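PTS system, cellobiose-specific IIA component (Bacillus anthracis, PDB 3K1S) probably relays a phosphoryl group within the phosphotransferase system that takes up and phosphorylates cellobiose, acting as its IIA component. Local coordinates at residues 18-29 against 44-55. Numbering follows the deposited sequence. Where two conformers were deposited one is given.
Sequences NSGNARSFAMEA and AMVKAKEAINEA. With NA (sodium ion), chain K.
F25 is the one aromatic residue in this alanine-rich contact, and its ring lies against K47. CB of K47 sits 3.6 Å from the ring centroid and 6° off the normal, a CH-pi contact. The extended K47 chain keeps CD 3.9 Å from CE1 of F25, while its ammonium end leads away from segment 18-29. CG of F25 stands anti to its own carbonyl carbon (chi1 -80°), which turns one ring face to K47. The side chain is a knob in the hole formed by A44, K47, A48 and A51.

A51, whose CB meets the ring edge, is a knob in return, set among N18, N21, A22 and F25. Its CB lies 3.7 Å from CB of A22, which also meets CG1 of I52.

Segments 18-29 and 44-55 run antiparallel at 166°, and the small alanines let their axes approach to 7.8 Å. At one end CB of A29 touches CB of A44 at 3.5 Å. CG of M45, beside its own backbone N, lies 3.8 Å from CB of A29, and the bent chain keeps SE near the same methyl. At the other end OD1 of N18 rests 3.4 Å from CB of E54, while ND2 is hydrogen-bonded to O of Q14. E50 points away from the contact. Its OE1 is modelled 1.9 Å from a sodium ion, unusually short for sodium, so the site is doubtful.

The contact pairs helices 10-34 and 38-67 of an all-helical, spectrin repeat-like bundle. Helix 76-108 packs against S19, I52 and A55, and R23 forms a salt bridge with E93 of a second subunit.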
# COMPACT_ATOMS: atom_id res chain seq x y z
N ASN A 18 -13.72 4.90 -8.01
CA ASN A 18 -13.57 3.52 -8.48
C ASN A 18 -12.60 2.70 -7.65
O ASN A 18 -12.92 1.58 -7.24
CB ASN A 18 -13.18 3.51 -9.97
CG ASN A 18 -14.29 4.03 -10.87
OD1 ASN A 18 -15.22 3.29 -11.23
ND2 ASN A 18 -14.20 5.30 -11.25
N SER A 19 -11.41 3.25 -7.40
CA SER A 19 -10.43 2.64 -6.50
C SER A 19 -10.99 2.41 -5.10
O SER A 19 -10.75 1.36 -4.50
CB SER A 19 -9.17 3.51 -6.39
OG SER A 19 -8.54 3.65 -7.65
N GLY A 20 -11.73 3.39 -4.58
CA GLY A 20 -12.36 3.28 -3.26
C GLY A 20 -13.34 2.13 -3.23
O GLY A 20 -13.35 1.33 -2.29
N ASN A 21 -14.18 2.04 -4.26
CA ASN A 21 -15.11 0.92 -4.40
C ASN A 21 -14.40 -0.42 -4.58
O ASN A 21 -14.86 -1.45 -4.07
CB ASN A 21 -16.09 1.17 -5.55
CG ASN A 21 -17.08 2.30 -5.25
OD1 ASN A 21 -17.26 2.69 -4.10
ND2 ASN A 21 -17.72 2.82 -6.29
N ALA A 22 -13.26 -0.42 -5.27
CA ALA A 22 -12.42 -1.62 -5.38
C ALA A 22 -11.95 -2.06 -4.00
O ALA A 22 -12.13 -3.22 -3.62
CB ALA A 22 -11.24 -1.38 -6.30
N ARG A 23 -11.39 -1.14 -3.22
CA ARG A 23 -10.93 -1.45 -1.90
C ARG A 23 -12.08 -1.94 -1.02
O ARG A 23 -11.96 -2.91 -0.34
CB ARG A 23 -10.27 -0.23 -1.28
CG ARG A 23 -9.64 -0.48 0.04
CD ARG A 23 -9.48 0.77 0.87
NE ARG A 23 -9.42 0.41 2.27
CZ ARG A 23 -10.47 0.41 3.09
NH1 ARG A 23 -11.66 0.80 2.66
NH2 ARG A 23 -10.33 0.03 4.35
N SER A 24 -13.21 -1.27 -1.10
CA SER A 24 -14.41 -1.68 -0.37
C SER A 24 -14.87 -3.10 -0.70
O SER A 24 -15.23 -3.87 0.19
CB SER A 24 -15.55 -0.68 -0.60
OG SER A 24 -15.22 0.58 -0.03
N PHE A 25 -14.85 -3.45 -1.99
CA PHE A 25 -15.24 -4.81 -2.40
C PHE A 25 -14.28 -5.84 -1.82
O PHE A 25 -14.70 -6.87 -1.31
CB PHE A 25 -15.33 -4.95 -3.93
CG PHE A 25 -16.61 -4.40 -4.53
CD1 PHE A 25 -17.85 -4.76 -4.01
CD2 PHE A 25 -16.56 -3.56 -5.64
CE1 PHE A 25 -19.03 -4.27 -4.57
CE2 PHE A 25 -17.73 -3.07 -6.22
CZ PHE A 25 -18.97 -3.43 -5.68
N ALA A 26 -12.99 -5.54 -1.90
CA ALA A 26 -11.97 -6.44 -1.37
C ALA A 26 -12.13 -6.68 0.13
O ALA A 26 -12.05 -7.81 0.59
CB ALA A 26 -10.56 -5.93 -1.70
N MSE A 27 -12.36 -5.61 0.89
CA MSE A 27 -12.55 -5.75 2.34
C MSE A 27 -13.86 -6.47 2.68
O MSE A 27 -13.92 -7.27 3.61
CB MSE A 27 -12.46 -4.39 3.06
CG MSE A 27 -11.09 -3.72 3.00
SE MSE A 27 -9.56 -4.82 3.60
CE MSE A 27 -10.13 -5.17 5.45
N GLU A 28 -14.92 -6.17 1.92
CA GLU A 28 -16.20 -6.86 2.07
C GLU A 28 -16.00 -8.36 1.86
O GLU A 28 -16.53 -9.18 2.62
CB GLU A 28 -17.26 -6.28 1.14
CG GLU A 28 -17.70 -4.85 1.55
CD GLU A 28 -18.19 -3.97 0.40
OE1 GLU A 28 -18.28 -4.43 -0.76
OE2 GLU A 28 -18.49 -2.78 0.65
N ALA A 29 -15.22 -8.71 0.84
CA ALA A 29 -14.87 -10.10 0.54
C ALA A 29 -14.06 -10.74 1.67
O ALA A 29 -14.31 -11.89 2.05
CB ALA A 29 -14.11 -10.19 -0.77
N ALA A 44 -17.43 -11.03 -4.45
CA ALA A 44 -16.98 -9.68 -4.12
C ALA A 44 -15.59 -9.38 -4.68
O ALA A 44 -15.29 -8.25 -5.05
CB ALA A 44 -17.03 -9.43 -2.60
N MSE A 45 -14.74 -10.40 -4.73
CA MSE A 45 -13.42 -10.28 -5.35
C MSE A 45 -13.52 -10.00 -6.86
O MSE A 45 -12.75 -9.21 -7.41
CB MSE A 45 -12.57 -11.53 -5.09
CG MSE A 45 -12.08 -11.62 -3.64
SE MSE A 45 -10.92 -10.11 -3.13
CE MSE A 45 -9.34 -10.64 -4.16
N VAL A 46 -14.49 -10.64 -7.51
CA VAL A 46 -14.77 -10.38 -8.92
C VAL A 46 -15.13 -8.90 -9.12
O VAL A 46 -14.65 -8.26 -10.05
CB VAL A 46 -15.90 -11.28 -9.47
CG1 VAL A 46 -16.41 -10.77 -10.82
CG2 VAL A 46 -15.43 -12.73 -9.59
N LYS A 47 -15.96 -8.38 -8.23
CA LYS A 47 -16.38 -6.98 -8.31
C LYS A 47 -15.23 -6.04 -8.01
O LYS A 47 -15.12 -4.97 -8.62
CB LYS A 47 -17.58 -6.72 -7.40
CG LYS A 47 -18.87 -7.32 -7.93
CD LYS A 47 -19.97 -7.24 -6.90
CE LYS A 47 -21.19 -8.04 -7.34
NZ LYS A 47 -22.34 -7.76 -6.43
N ALA A 48 -14.38 -6.43 -7.07
CA ALA A 48 -13.16 -5.69 -6.79
C ALA A 48 -12.37 -5.52 -8.08
O ALA A 48 -12.03 -4.41 -8.46
CB ALA A 48 -12.33 -6.40 -5.73
N LYS A 49 -12.11 -6.64 -8.75
CA LYS A 49 -11.35 -6.65 -10.00
C LYS A 49 -11.97 -5.71 -11.03
O LYS A 49 -11.25 -4.92 -11.66
CB LYS A 49 -11.25 -8.08 -10.56
CG LYS A 49 -10.52 -8.20 -11.91
CD LYS A 49 -9.28 -7.28 -12.00
CE LYS A 49 -8.10 -7.80 -11.19
NZ LYS A 49 -6.96 -6.84 -11.20
N GLU A 50 -13.28 -5.81 -11.20
CA GLU A 50 -14.01 -4.98 -12.15
C GLU A 50 -13.82 -3.49 -11.86
O GLU A 50 -13.64 -2.70 -12.78
CB GLU A 50 -15.50 -5.33 -12.14
CG GLU A 50 -15.82 -6.67 -12.79
CD GLU A 50 -15.43 -6.70 -14.25
OE1 GLU A 50 -15.20 -5.61 -14.82
OE2 GLU A 50 -15.37 -7.80 -14.83
N ALA A 51 -13.84 -3.13 -10.57
CA ALA A 51 -13.69 -1.74 -10.15
C ALA A 51 -12.28 -1.20 -10.42
O ALA A 51 -12.12 -0.04 -10.79
CB ALA A 51 -14.07 -1.58 -8.67
N ILE A 52 -11.27 -2.04 -10.21
CA ILE A 52 -9.89 -1.73 -10.58
C ILE A 52 -9.78 -1.53 -12.10
O ILE A 52 -9.04 -0.66 -12.56
CB ILE A 52 -8.91 -2.83 -10.11
CG1 ILE A 52 -8.66 -2.70 -8.60
CG2 ILE A 52 -7.58 -2.75 -10.88
CD1 ILE A 52 -8.19 -3.99 -7.94
N ASN A 53 -10.50 -2.35 -12.87
CA ASN A 53 -10.51 -2.18 -14.32
C ASN A 53 -11.01 -0.78 -14.71
O ASN A 53 -10.40 -0.11 -15.54
CB ASN A 53 -11.35 -3.26 -15.01
CG ASN A 53 -10.66 -4.62 -15.05
OD1 ASN A 53 -9.48 -4.76 -14.70
ND2 ASN A 53 -11.39 -5.63 -15.48
N GLU A 54 -12.11 -0.35 -14.09
CA GLU A 54 -12.69 0.97 -14.36
C GLU A 54 -11.73 2.10 -13.98
O GLU A 54 -11.60 3.09 -14.71
CB GLU A 54 -14.01 1.14 -13.63
CG GLU A 54 -15.10 0.19 -14.08
CD GLU A 54 -15.69 0.58 -15.42
OE1 GLU A 54 -15.82 1.80 -15.69
OE2 GLU A 54 -16.05 -0.33 -16.19
N ALA A 55 -11.06 1.95 -12.84
CA ALA A 55 -10.06 2.92 -12.42
C ALA A 55 -8.88 2.91 -13.40
O ALA A 55 -8.32 3.96 -13.73
CB ALA A 55 -9.58 2.61 -11.01
NA NA K . -14.24 -4.66 -16.17